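Cobalamin-binding protein (Desulfitobacterium hafniense, PDB 4JGI) binds methylcobalamin and probably acts as the corrinoid-carrying, methyl-transfer component of an O-demethylase system. Local coordinates at residues E21-V26 and Q36-A41; Y58-L63 and K106-T111; A95-D100 and D155-T160. All blocks are in the same frame, centred on the assembly; numbering follows the deposited sequence.

Contact 1 (E21-V26 and Q36-A41); sequences EVVDKV and QELIKA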
ATOM      1  N   GLU A  21      -5.544  23.169  -5.361  1.00 20.56           N
ATOM      2  CA  GLU A  21      -4.978  24.553  -5.339  1.00 22.99           C
ATOM      3  C   GLU A  21      -3.450  24.509  -5.262  1.00 24.76           C
ATOM      4  O   GLU A  21      -2.766  25.168  -6.058  1.00 27.59           O
ATOM      5  CB  GLU A  21      -5.530  25.332  -4.159  1.00 29.45           C
ATOM      6  CG  GLU A  21      -5.554  26.816  -4.312  1.00 49.03           C
ATOM      7  CD  GLU A  21      -6.358  27.485  -3.214  1.00 65.15           C
ATOM      8  OE1 GLU A  21      -7.277  26.836  -2.620  1.00 72.41           O
ATOM      9  OE2 GLU A  21      -6.065  28.667  -2.945  1.00 74.43           O
ATOM     10  N   VAL A  22      -2.917  23.627  -4.415  1.00 22.45           N
ATOM     11  CA  VAL A  22      -1.489  23.553  -4.274  1.00 19.53           C
ATOM     12  C   VAL A  22      -0.838  22.820  -5.412  1.00 22.58           C
ATOM     13  O   VAL A  22       0.250  23.197  -5.884  1.00 23.25           O
ATOM     14  CB  VAL A  22      -1.029  23.052  -2.866  1.00 23.35           C
ATOM     15  CG1 VAL A  22      -1.361  21.590  -2.540  1.00 24.10           C
ATOM     16  CG2 VAL A  22       0.457  23.247  -2.666  1.00 28.87           C
ATOM     17  N   VAL A  23      -1.504  21.794  -5.941  1.00 19.54           N
ATOM     18  CA  VAL A  23      -0.958  21.083  -7.091  1.00 19.89           C
ATOM     19  C   VAL A  23      -0.827  22.056  -8.269  1.00 23.84           C
ATOM     20  O   VAL A  23       0.180  22.068  -8.917  1.00 24.25           O
ATOM     21  CB  VAL A  23      -1.804  19.858  -7.482  1.00 19.81           C
ATOM     22  CG1 VAL A  23      -1.405  19.346  -8.845  1.00 23.52           C
ATOM     23  CG2 VAL A  23      -1.634  18.791  -6.418  1.00 20.14           C
ATOM     24  N   ASP A  24      -1.826  22.899  -8.446  1.00 23.83           N
ATOM     25  CA  ASP A  24      -1.743  23.913  -9.504  1.00 28.58           C
ATOM     26  C   ASP A  24      -0.588  24.898  -9.327  1.00 29.60           C
ATOM     27  O   ASP A  24       0.070  25.212 -10.301  1.00 34.54           O
ATOM     28  CB  ASP A  24      -3.022  24.697  -9.601  1.00 29.69           C
ATOM     29  CG  ASP A  24      -4.193  23.861 -10.076  1.00 38.31           C
ATOM     30  OD1 ASP A  24      -4.022  22.711 -10.582  1.00 35.72           O
ATOM     31  OD2 ASP A  24      -5.322  24.372  -9.907  1.00 40.25           O
ATOM     32  N   LYS A  25      -0.379  25.377  -8.119  1.00 27.46           N
ATOM     33  CA  LYS A  25       0.746  26.269  -7.821  1.00 33.19           C
ATOM     34  C   LYS A  25       2.114  25.624  -8.113  1.00 29.54           C
ATOM     35  O   LYS A  25       3.031  26.252  -8.706  1.00 33.91           O
ATOM     36  CB  LYS A  25       0.671  26.727  -6.377  1.00 34.91           C
ATOM     37  CG  LYS A  25      -0.367  27.834  -6.177  1.00 43.26           C
ATOM     38  CD  LYS A  25      -0.526  28.192  -4.703  1.00 53.05           C
ATOM     39  CE  LYS A  25      -1.830  28.931  -4.407  1.00 58.56           C
ATOM     40  NZ  LYS A  25      -2.339  28.571  -3.059  1.00 67.71           N
ATOM     41  N   VAL A  26       2.255  24.368  -7.711  1.00 31.95           N
ATOM     42  CA  VAL A  26       3.468  23.627  -7.978  1.00 31.20           C
ATOM     43  C   VAL A  26       3.654  23.383  -9.465  1.00 32.58           C
ATOM     44  O   VAL A  26       4.769  23.529  -9.999  1.00 36.27           O
ATOM     45  CB  VAL A  26       3.481  22.316  -7.183  1.00 33.90           C
ATOM     46  CG1 VAL A  26       4.595  21.394  -7.656  1.00 38.70           C
ATOM     47  CG2 VAL A  26       3.598  22.656  -5.718  1.00 34.21           C
ATOM     48  N   GLN A  36       8.351  16.901  -6.044  1.00 24.13           N
ATOM     49  CA  GLN A  36       8.724  15.787  -5.160  1.00 24.49           C
ATOM     50  C   GLN A  36       8.455  16.112  -3.678  1.00 22.44           C
ATOM     51  O   GLN A  36       8.013  15.235  -2.963  1.00 25.70           O
ATOM     52  CB  GLN A  36      10.196  15.213  -5.324  1.00 34.87           C
ATOM     53  CG  GLN A  36      11.302  16.095  -5.835  1.00 57.15           C
ATOM     54  CD  GLN A  36      12.490  15.314  -6.415  1.00 72.88           C
ATOM     55  OE1 GLN A  36      12.406  14.766  -7.526  1.00 76.38           O
ATOM     56  NE2 GLN A  36      13.614  15.286  -5.680  1.00 70.85           N
ATOM     57  N   GLU A  37       8.708  17.334  -3.202  1.00 23.78           N
ATOM     58  CA  GLU A  37       8.408  17.670  -1.828  1.00 22.72           C
ATOM     59  C   GLU A  37       6.880  17.585  -1.503  1.00 20.07           C
ATOM     60  O   GLU A  37       6.483  17.132  -0.442  1.00 21.48           O
ATOM     61  CB  GLU A  37       8.949  19.060  -1.423  1.00 26.71           C
ATOM     62  CG  GLU A  37      10.481  19.115  -1.310  1.00 30.48           C
ATOM     63  CD  GLU A  37      11.081  20.493  -1.086  1.00 49.45           C
ATOM     64  OE1 GLU A  37      10.330  21.503  -1.130  1.00 49.82           O
ATOM     65  OE2 GLU A  37      12.330  20.562  -0.875  1.00 64.13           O
ATOM     66  N   LEU A  38       6.071  18.032  -2.469  1.00 21.20           N
ATOM     67  CA  LEU A  38       4.647  18.012  -2.341  1.00 18.17           C
ATOM     68  C   LEU A  38       4.140  16.566  -2.282  1.00 18.84           C
ATOM     69  O   LEU A  38       3.302  16.222  -1.448  1.00 21.34           O
ATOM     70  CB  LEU A  38       3.960  18.789  -3.456  1.00 21.58           C
ATOM     71  CG  LEU A  38       2.451  18.878  -3.277  1.00 22.07           C
ATOM     72  CD1 LEU A  38       2.030  19.534  -1.988  1.00 22.83           C
ATOM     73  CD2 LEU A  38       1.823  19.583  -4.487  1.00 20.73           C
ATOM     74  N   ILE A  39       4.692  15.735  -3.126  1.00 20.21           N
ATOM     75  CA  ILE A  39       4.372  14.291  -3.084  1.00 22.79           C
ATOM     76  C   ILE A  39       4.643  13.697  -1.733  1.00 22.85           C
ATOM     77  O   ILE A  39       3.767  13.002  -1.142  1.00 22.57           O
ATOM     78  CB  ILE A  39       5.133  13.562  -4.163  1.00 23.62           C
ATOM     79  CG1 ILE A  39       4.553  13.956  -5.530  1.00 24.32           C
ATOM     80  CG2 ILE A  39       5.071  12.031  -3.985  1.00 26.93           C
ATOM     81  CD1 ILE A  39       5.466  13.606  -6.678  1.00 28.87           C
ATOM     82  N   LYS A  40       5.814  14.001  -1.156  1.00 20.34           N
ATOM     83  CA  LYS A  40       6.122  13.507   0.180  1.00 20.72           C
ATOM     84  C   LYS A  40       5.136  14.007   1.242  1.00 21.95           C
ATOM     85  O   LYS A  40       4.683  13.270   2.125  1.00 23.63           O
ATOM     86  CB  LYS A  40       7.559  13.889   0.587  1.00 28.77           C
ATOM     87  CG  LYS A  40       8.046  13.333   1.911  1.00 44.41           C
ATOM     88  CD  LYS A  40       8.997  12.100   1.877  1.00 64.50           C
ATOM     89  CE  LYS A  40       9.369  11.640   3.316  1.00 64.04           C
ATOM     90  NZ  LYS A  40      10.570  10.734   3.587  1.00 48.58           N
ATOM     91  N   ALA A  41       4.735  15.270   1.128  1.00 20.21           N
ATOM     92  CA  ALA A  41       3.759  15.789   2.035  1.00 20.19           C
ATOM     93  C   ALA A  41       2.393  15.086   1.920  1.00 18.82           C
ATOM     94  O   ALA A  41       1.730  14.815   2.917  1.00 19.31           O
ATOM     95  CB  ALA A  41       3.589  17.286   1.827  1.00 21.34           C
TER
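L38 inserts its side chain among V22, V23 and V26, all three on one face of helix 16-29. From CA, its CB points toward that helix. CG lies anti to the backbone N (chi1 -175°), which carries the branch point on in the same direction and brings both methyls to the valines. CD1 goes to V22: it meets CG1 at 4.0 Å and CG2 at 4.1 Å, so it rests on both branches of that residue, tip to tip. CD2 serves the other two. It lies 3.8 Å from V26 CG2 and 4.0 Å from V23 CG2, and the V23 side chain crosses that of L38 at about a right angle. Helices 16-29 and 32-54 follow each other in the chain and form an antiparallel hairpin of the helical N-terminal cobalamin-binding domain. Here the two segment axes run at 162° and come within 10.9 Å. The contact is purely apolar, with no hydrogen bond across it. Other helices close it in: V23 and V26 also pack on K76 and L77 of helix 60-77, while S7 of helix 4-12 touches V22 and L38. On the outer side of helix 16-29, K25 NZ makes a long salt bridge to E21 OE2.

Contact 2 (Y58-L63 and K106-T111); sequences YFIGDL and KNIFRT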
ATOM      1  N   TYR A  58     -13.032   8.216  10.448  1.00 24.26           N
ATOM      2  CA  TYR A  58     -13.216   7.896   9.065  1.00 23.85           C
ATOM      3  C   TYR A  58     -13.687   6.425   8.912  1.00 19.45           C
ATOM      4  O   TYR A  58     -13.546   5.619   9.819  1.00 23.76           O
ATOM      5  CB  TYR A  58     -11.906   8.072   8.322  1.00 20.78           C
ATOM      6  CG  TYR A  58     -11.504   9.474   7.945  1.00 19.63           C
ATOM      7  CD1 TYR A  58     -12.352  10.563   8.135  1.00 22.05           C
ATOM      8  CD2 TYR A  58     -10.285   9.710   7.397  1.00 20.48           C
ATOM      9  CE1 TYR A  58     -11.957  11.852   7.780  1.00 22.40           C
ATOM     10  CE2 TYR A  58      -9.872  10.974   7.020  1.00 19.59           C
ATOM     11  CZ  TYR A  58     -10.689  12.054   7.232  1.00 19.47           C
ATOM     12  OH  TYR A  58     -10.316  13.340   6.779  1.00 23.65           O
ATOM     13  N   PHE A  59     -14.274   6.162   7.748  1.00 19.72           N
ATOM     14  CA  PHE A  59     -14.920   4.858   7.398  1.00 20.41           C
ATOM     15  C   PHE A  59     -14.229   4.262   6.185  1.00 19.96           C
ATOM     16  O   PHE A  59     -13.312   4.881   5.599  1.00 17.50           O
ATOM     17  CB  PHE A  59     -16.415   5.082   7.117  1.00 26.18           C
ATOM     18  CG  PHE A  59     -17.088   5.770   8.253  1.00 37.15           C
ATOM     19  CD1 PHE A  59     -17.120   5.144   9.478  1.00 51.07           C
ATOM     20  CD2 PHE A  59     -17.472   7.092   8.131  1.00 40.66           C
ATOM     21  CE1 PHE A  59     -17.668   5.767  10.566  1.00 60.03           C
ATOM     22  CE2 PHE A  59     -18.071   7.721   9.205  1.00 43.37           C
ATOM     23  CZ  PHE A  59     -18.112   7.053  10.425  1.00 53.87           C
ATOM     24  N   ILE A  60     -14.648   3.058   5.798  1.00 20.12           N
ATOM     25  CA  ILE A  60     -14.085   2.413   4.598  1.00 18.19           C
ATOM     26  C   ILE A  60     -14.156   3.339   3.384  1.00 17.86           C
ATOM     27  O   ILE A  60     -13.218   3.417   2.592  1.00 17.95           O
ATOM     28  CB  ILE A  60     -14.848   1.082   4.311  1.00 21.87           C
ATOM     29  CG1 ILE A  60     -14.491   0.142   5.456  1.00 24.17           C
ATOM     30  CG2 ILE A  60     -14.526   0.439   2.956  1.00 26.41           C
ATOM     31  CD1 ILE A  60     -13.017  -0.105   5.686  1.00 33.71           C
ATOM     32  N   GLY A  61     -15.290   4.005   3.184  1.00 18.59           N
ATOM     33  CA  GLY A  61     -15.401   4.900   2.047  1.00 19.68           C
ATOM     34  C   GLY A  61     -14.269   5.922   1.990  1.00 20.46           C
ATOM     35  O   GLY A  61     -13.727   6.230   0.893  1.00 17.97           O
ATOM     36  N   ASP A  62     -13.848   6.460   3.131  1.00 18.61           N
ATOM     37  CA  ASP A  62     -12.791   7.448   3.126  1.00 17.92           C
ATOM     38  C   ASP A  62     -11.475   6.844   2.679  1.00 17.14           C
ATOM     39  O   ASP A  62     -10.706   7.509   2.042  1.00 16.98           O
ATOM     40  CB  ASP A  62     -12.646   8.042   4.518  1.00 20.54           C
ATOM     41  CG  ASP A  62     -13.920   8.736   4.925  1.00 23.73           C
ATOM     42  OD1 ASP A  62     -14.358   9.651   4.138  1.00 24.34           O
ATOM     43  OD2 ASP A  62     -14.587   8.351   5.905  1.00 25.56           O
ATOM     44  N   LEU A  63     -11.270   5.567   2.996  1.00 16.45           N
ATOM     45  CA  LEU A  63     -10.076   4.942   2.496  1.00 16.59           C
ATOM     46  C   LEU A  63     -10.110   4.750   0.960  1.00 17.75           C
ATOM     47  O   LEU A  63      -9.064   4.827   0.312  1.00 17.07           O
ATOM     48  CB  LEU A  63      -9.790   3.630   3.167  1.00 17.07           C
ATOM     49  CG  LEU A  63      -9.639   3.653   4.655  1.00 18.28           C
ATOM     50  CD1 LEU A  63      -9.421   2.218   5.147  1.00 19.86           C
ATOM     51  CD2 LEU A  63      -8.506   4.493   5.138  1.00 19.10           C
ATOM     52  N   LYS A 106      -7.918  -5.670  -0.187  1.00 16.42           N
ATOM     53  CA  LYS A 106      -6.684  -5.808  -0.981  1.00 15.67           C
ATOM     54  C   LYS A 106      -6.677  -4.742  -2.030  1.00 15.23           C
ATOM     55  O   LYS A 106      -5.639  -4.161  -2.312  1.00 16.91           O
ATOM     56  CB  LYS A 106      -6.662  -7.214  -1.615  1.00 16.50           C
ATOM     57  CG  LYS A 106      -5.489  -7.398  -2.584  1.00 21.75           C
ATOM     58  CD  LYS A 106      -5.452  -8.748  -3.230  1.00 25.45           C
ATOM     59  CE  LYS A 106      -6.591  -9.007  -4.267  1.00 22.10           C
ATOM     60  NZ  LYS A 106      -6.623  -8.328  -5.569  1.00 23.44           N
ATOM     61  N   ASN A 107      -7.823  -4.513  -2.669  1.00 14.83           N
ATOM     62  CA  ASN A 107      -7.845  -3.526  -3.748  1.00 14.27           C
ATOM     63  C   ASN A 107      -7.712  -2.065  -3.286  1.00 14.16           C
ATOM     64  O   ASN A 107      -7.232  -1.214  -4.014  1.00 16.46           O
ATOM     65  CB  ASN A 107      -9.068  -3.775  -4.602  1.00 17.13           C
ATOM     66  CG  ASN A 107      -8.999  -5.037  -5.379  1.00 22.00           C
ATOM     67  OD1 ASN A 107      -7.974  -5.613  -5.519  1.00 22.80           O
ATOM     68  ND2 ASN A 107     -10.099  -5.420  -5.944  1.00 24.29           N
ATOM     69  N   ILE A 108      -8.212  -1.766  -2.081  1.00 15.00           N
ATOM     70  CA  ILE A 108      -7.947  -0.478  -1.435  1.00 15.76           C
ATOM     71  C   ILE A 108      -6.457  -0.266  -1.248  1.00 16.76           C
ATOM     72  O   ILE A 108      -5.902   0.748  -1.636  1.00 17.28           O
ATOM     73  CB  ILE A 108      -8.747  -0.321  -0.109  1.00 16.83           C
ATOM     74  CG1 ILE A 108     -10.222  -0.326  -0.403  1.00 18.00           C
ATOM     75  CG2 ILE A 108      -8.309   0.904   0.618  1.00 17.90           C
ATOM     76  CD1 ILE A 108     -11.102  -0.322   0.849  1.00 20.60           C
ATOM     77  N   PHE A 109      -5.776  -1.278  -0.745  1.00 15.48           N
ATOM     78  CA  PHE A 109      -4.348  -1.232  -0.636  1.00 17.35           C
ATOM     79  C   PHE A 109      -3.649  -1.123  -1.972  1.00 14.68           C
ATOM     80  O   PHE A 109      -2.744  -0.299  -2.086  1.00 16.38           O
ATOM     81  CB  PHE A 109      -3.873  -2.436   0.168  1.00 15.28           C
ATOM     82  CG  PHE A 109      -2.371  -2.533   0.231  1.00 16.12           C
ATOM     83  CD1 PHE A 109      -1.627  -1.678   1.073  1.00 17.09           C
ATOM     84  CD2 PHE A 109      -1.680  -3.403  -0.547  1.00 16.72           C
ATOM     85  CE1 PHE A 109      -0.218  -1.706   1.064  1.00 17.80           C
ATOM     86  CE2 PHE A 109      -0.301  -3.446  -0.514  1.00 18.56           C
ATOM     87  CZ  PHE A 109       0.438  -2.615   0.306  1.00 18.06           C
ATOM     88  N   ARG A 110      -4.076  -1.877  -2.964  1.00 14.80           N
ATOM     89  CA  ARG A 110      -3.500  -1.812  -4.274  1.00 16.65           C
ATOM     90  C   ARG A 110      -3.563  -0.377  -4.792  1.00 15.71           C
ATOM     91  O   ARG A 110      -2.575   0.161  -5.326  1.00 16.52           O
ATOM     92  CB  ARG A 110      -4.264  -2.763  -5.233  1.00 16.51           C
ATOM     93  CG  ARG A 110      -3.761  -2.707  -6.638  1.00 20.91           C
ATOM     94  CD  ARG A 110      -4.681  -3.493  -7.552  1.00 23.18           C
ATOM     95  NE  ARG A 110      -6.019  -2.912  -7.627  1.00 27.33           N
ATOM     96  CZ  ARG A 110      -7.127  -3.519  -8.073  1.00 26.60           C
ATOM     97  NH1 ARG A 110      -7.160  -4.803  -8.364  1.00 27.96           N
ATOM     98  NH2 ARG A 110      -8.272  -2.824  -8.115  1.00 29.28           N
ATOM     99  N   THR A 111      -4.710   0.295  -4.629  1.00 16.07           N
ATOM    100  CA  THR A 111      -4.868   1.648  -5.165  1.00 17.20           C
ATOM    101  C   THR A 111      -3.905   2.580  -4.406  1.00 15.28           C
ATOM    102  O   THR A 111      -3.252   3.406  -5.056  1.00 18.03           O
ATOM    103  CB  THR A 111      -6.306   2.116  -5.025  1.00 19.81           C
ATOM    104  OG1 THR A 111      -7.151   1.169  -5.740  1.00 20.81           O
ATOM    105  CG2 THR A 111      -6.458   3.562  -5.532  1.00 18.85           C
TER
HETATM  106  O   HOH W   1      -7.767   3.409  -1.923  1.00 21.07           O
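The carbonyl O of N107, one residue before the I108 that packs on I60 and L63, is gripped twice by T111. T111 N donates to N107 O at 3.0 Å and T111 OG1 donates to it at 2.9 Å, from opposite faces of the carbonyl plane. This is the usual helix bond, doubled by a threonine hydroxyl folded back on its own helix. I108 then carries the contact itself. I108 CD1 meets I60 CG2 at 4.1 Å, one side chain lying across the other. I108 CG2, anti to the backbone N, reaches L63 CB at 4.0 Å and lies as close to L63 O. At the start of helix 60-77, F59 is the N-cap. The carboxylate of D62, three residues on, takes its N-H: F59 N donates to D62 OD2 at 2.9 Å in a nearly straight bond of 170°, through the anti lone pair of OD2. On helix 104-115, K106 NZ donates to N107 OD1 and also pairs with D122. The two helices come from the helical domain and the Rossmann-like domain, and methylcobalamin touches I60, L63 and I108 at this junction. A water lies within reach of L63 O and I108 O. No direct hydrogen bond joins the segments. The domains therefore meet here through branched aliphatic groups, which gives the cofactor pocket an apolar wall.

Contact 3 (A95-D100 and D155-T160); sequences ATVEGD and DSMRET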
ATOM      1  N   ALA A  95      -1.595 -10.587  -3.445  1.00 15.12           N
ATOM      2  CA  ALA A  95      -2.607 -11.607  -3.697  1.00 14.38           C
ATOM      3  C   ALA A  95      -3.496 -11.815  -2.554  1.00 15.91           C
ATOM      4  O   ALA A  95      -3.083 -11.689  -1.382  1.00 16.18           O
ATOM      5  CB  ALA A  95      -1.865 -12.940  -3.916  1.00 17.84           C
ATOM      6  N   THR A  96      -4.753 -12.143  -2.851  1.00 15.40           N
ATOM      7  CA  THR A  96      -5.597 -12.757  -1.907  1.00 16.79           C
ATOM      8  C   THR A  96      -5.343 -14.269  -2.061  1.00 17.42           C
ATOM      9  O   THR A  96      -5.407 -14.788  -3.163  1.00 19.73           O
ATOM     10  CB  THR A  96      -7.069 -12.361  -2.101  1.00 16.74           C
ATOM     11  OG1 THR A  96      -7.268 -10.962  -1.764  1.00 19.33           O
ATOM     12  CG2 THR A  96      -7.960 -13.252  -1.276  1.00 21.17           C
ATOM     13  N   VAL A  97      -4.981 -14.914  -0.968  1.00 17.31           N
ATOM     14  CA  VAL A  97      -4.436 -16.255  -1.009  1.00 19.10           C
ATOM     15  C   VAL A  97      -5.486 -17.350  -1.178  1.00 21.63           C
ATOM     16  O   VAL A  97      -6.651 -17.155  -1.016  1.00 22.73           O
ATOM     17  CB  VAL A  97      -3.661 -16.506   0.294  1.00 18.30           C
ATOM     18  CG1 VAL A  97      -2.475 -15.575   0.429  1.00 23.76           C
ATOM     19  CG2 VAL A  97      -4.525 -16.509   1.537  1.00 23.30           C
ATOM     20  N   GLU A  98      -4.978 -18.535  -1.470  1.00 22.27           N
ATOM     21  CA  GLU A  98      -5.751 -19.684  -1.730  1.00 23.16           C
ATOM     22  C   GLU A  98      -6.724 -19.914  -0.523  1.00 19.63           C
ATOM     23  O   GLU A  98      -6.386 -19.929   0.672  1.00 25.04           O
ATOM     24  CB  GLU A  98      -4.833 -20.908  -1.987  1.00 22.42           C
ATOM     25  CG  GLU A  98      -5.636 -22.198  -2.308  1.00 24.80           C
ATOM     26  CD  GLU A  98      -4.832 -23.280  -2.981  1.00 28.54           C
ATOM     27  OE1 GLU A  98      -4.482 -23.166  -4.107  1.00 38.31           O
ATOM     28  OE2 GLU A  98      -4.566 -24.302  -2.301  1.00 53.86           O
ATOM     29  N   GLY A  99      -7.971 -20.114  -0.908  1.00 24.04           N
ATOM     30  CA  GLY A  99      -9.032 -20.401   0.050  1.00 24.94           C
ATOM     31  C   GLY A  99      -9.907 -19.202   0.249  1.00 27.22           C
ATOM     32  O   GLY A  99     -10.968 -19.353   0.850  1.00 28.41           O
ATOM     33  N   ASP A 100      -9.466 -18.036  -0.280  1.00 24.68           N
ATOM     34  CA  ASP A 100     -10.149 -16.786  -0.044  1.00 21.89           C
ATOM     35  C   ASP A 100     -10.573 -16.030  -1.281  1.00 20.95           C
ATOM     36  O   ASP A 100      -9.863 -15.898  -2.246  1.00 21.20           O
ATOM     37  CB  ASP A 100      -9.283 -15.924   0.866  1.00 24.81           C
ATOM     38  CG  ASP A 100     -10.075 -15.159   1.884  1.00 24.55           C
ATOM     39  OD1 ASP A 100     -10.776 -14.202   1.426  1.00 30.81           O
ATOM     40  OD2 ASP A 100     -10.062 -15.465   3.109  1.00 27.52           O
ATOM     41  N   ASP A 155      -3.843 -20.159   6.984  1.00 21.83           N
ATOM     42  CA  ASP A 155      -2.956 -21.279   6.703  1.00 22.74           C
ATOM     43  C   ASP A 155      -2.180 -21.153   5.368  1.00 21.04           C
ATOM     44  O   ASP A 155      -0.946 -21.425   5.310  1.00 22.20           O
ATOM     45  CB  ASP A 155      -3.734 -22.606   6.743  1.00 22.15           C
ATOM     46  CG  ASP A 155      -4.176 -22.960   8.117  1.00 35.08           C
ATOM     47  OD1 ASP A 155      -3.619 -22.368   9.070  1.00 40.97           O
ATOM     48  OD2 ASP A 155      -5.137 -23.748   8.233  1.00 47.66           O
ATOM     49  N   SER A 156      -2.843 -20.758   4.282  1.00 21.40           N
ATOM     50  CA  SER A 156      -2.175 -20.588   3.018  1.00 18.94           C
ATOM     51  C   SER A 156      -1.112 -19.469   3.102  1.00 18.55           C
ATOM     52  O   SER A 156      -0.122 -19.518   2.397  1.00 19.42           O
ATOM     53  CB  SER A 156      -3.137 -20.226   1.874  1.00 22.11           C
ATOM     54  OG  SER A 156      -4.093 -21.205   1.654  1.00 26.41           O
ATOM     55  N   MET A 157      -1.354 -18.440   3.897  1.00 19.19           N
ATOM     56  CA  MET A 157      -0.323 -17.412   4.135  1.00 17.63           C
ATOM     57  C   MET A 157       0.952 -18.053   4.704  1.00 17.46           C
ATOM     58  O   MET A 157       2.065 -17.752   4.242  1.00 17.51           O
ATOM     59  CB  MET A 157      -0.749 -16.279   5.033  1.00 20.28           C
ATOM     60  CG  MET A 157      -1.855 -15.397   4.552  1.00 20.18           C
ATOM     61  SD  MET A 157      -2.289 -14.183   5.807  1.00 23.12           S
ATOM     62  CE  MET A 157      -3.554 -13.196   5.002  1.00 24.30           C
ATOM     63  N   ARG A 158       0.773 -18.891   5.719  1.00 19.06           N
ATOM     64  CA  ARG A 158       1.911 -19.587   6.332  1.00 18.68           C
ATOM     65  C   ARG A 158       2.575 -20.494   5.324  1.00 19.55           C
ATOM     66  O   ARG A 158       3.828 -20.490   5.239  1.00 21.20           O
ATOM     67  CB  ARG A 158       1.417 -20.385   7.523  1.00 19.15           C
ATOM     68  CG  ARG A 158       2.570 -21.127   8.216  1.00 24.26           C
ATOM     69  CD  ARG A 158       2.169 -21.872   9.479  1.00 31.31           C
ATOM     70  NE  ARG A 158       0.922 -22.566   9.315  1.00 38.44           N
ATOM     71  CZ  ARG A 158       0.705 -23.620   8.537  1.00 43.50           C
ATOM     72  NH1 ARG A 158       1.702 -24.212   7.858  1.00 65.22           N
ATOM     73  NH2 ARG A 158      -0.536 -24.105   8.465  1.00 66.82           N
ATOM     74  N   GLU A 159       1.796 -21.226   4.554  1.00 18.19           N
ATOM     75  CA  GLU A 159       2.374 -22.024   3.511  1.00 19.05           C
ATOM     76  C   GLU A 159       3.164 -21.280   2.441  1.00 18.46           C
ATOM     77  O   GLU A 159       4.211 -21.739   1.924  1.00 20.54           O
ATOM     78  CB  GLU A 159       1.292 -22.843   2.831  1.00 25.32           C
ATOM     79  CG  GLU A 159       0.646 -23.832   3.794  1.00 25.34           C
ATOM     80  CD  GLU A 159      -0.661 -24.409   3.262  1.00 43.32           C
ATOM     81  OE1 GLU A 159      -1.144 -23.947   2.180  1.00 46.24           O
ATOM     82  OE2 GLU A 159      -1.198 -25.344   3.915  1.00 58.97           O
ATOM     83  N   THR A 160       2.683 -20.075   2.089  1.00 17.36           N
ATOM     84  CA  THR A 160       3.385 -19.223   1.121  1.00 19.11           C
ATOM     85  C   THR A 160       4.763 -18.773   1.685  1.00 18.82           C
ATOM     86  O   THR A 160       5.792 -18.866   0.989  1.00 17.95           O
ATOM     87  CB  THR A 160       2.566 -17.980   0.804  1.00 18.91           C
ATOM     88  OG1 THR A 160       1.305 -18.379   0.273  1.00 20.69           O
ATOM     89  CG2 THR A 160       3.247 -17.096  -0.192  1.00 21.85           C
TER
HETATM   90  O   HOH W   2      -1.724 -18.915  -1.370  1.00 29.32           O
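The flat peptide carbonyl of E98 receives a hydroxyl from helix 151-166: S156 OG donates to E98 O at 2.8 Å, tilted 34° from the carbonyl plane. S156 OG stands beside its own backbone N, opposite the carbonyl carbon (chi1 -61°), which turns it to E98 O. It is also in a hydrogen bond with L152 O, one turn back in its helix. D155 O lies over one face of the R158 guanidinium, nearer its edge than its centre, while R158 NH2 makes a salt bridge to D155 OD1. E98 lies in the type II turn V97-D100 that follows strand 91-96 of the parallel Rossmann-like sheet and leads into the DxHxxG cobalamin motif. D100 opens that motif. It holds H102 ND1 through OD1, and H102 is the axial ligand of the cobalt. G99 takes the positive-phi position of the turn (phi 105°), and D100 N closes it onto V97 O at 3.0 Å. V97, the first residue of the turn, packs on helix 151-166. V97 CG2 lies 4.0 Å from S156 CB, and V97 CG1 meets M157 CG at 4.2 Å, V97 lying crosswise to M157. Replacing S156 by an alanine would probably cost E98 O its tie to helix 151-166. S156 O is itself held by both T160 N and T160 OG1. A water accepts from E98 N at 3.3 Å and donates a weak bond to T160 OG1.

In the fold
Contact 1 comes first in the chain and closes before the others open. It lies in the helical domain, about 22 Å from contact 2 and about 39 Å from contact 3, centre to centre. Contact 2 joins helix 60-77 of that domain to helix 104-115 of the Rossmann-like domain. Contact 3 lies within the latter, between the end of strand 91-96 and helix 151-166. Contacts 2 and 3 interleave along the chain, with centres about 21 Å apart, and they touch where K106 packs on T96 and A95. Strand 91-96 and helix 104-115 are successive elements, and H102 lies in the loop between them. Contacts 2 and 3 thus both border the methylcobalamin site, whereas contact 1 is distant packing of the helical domain.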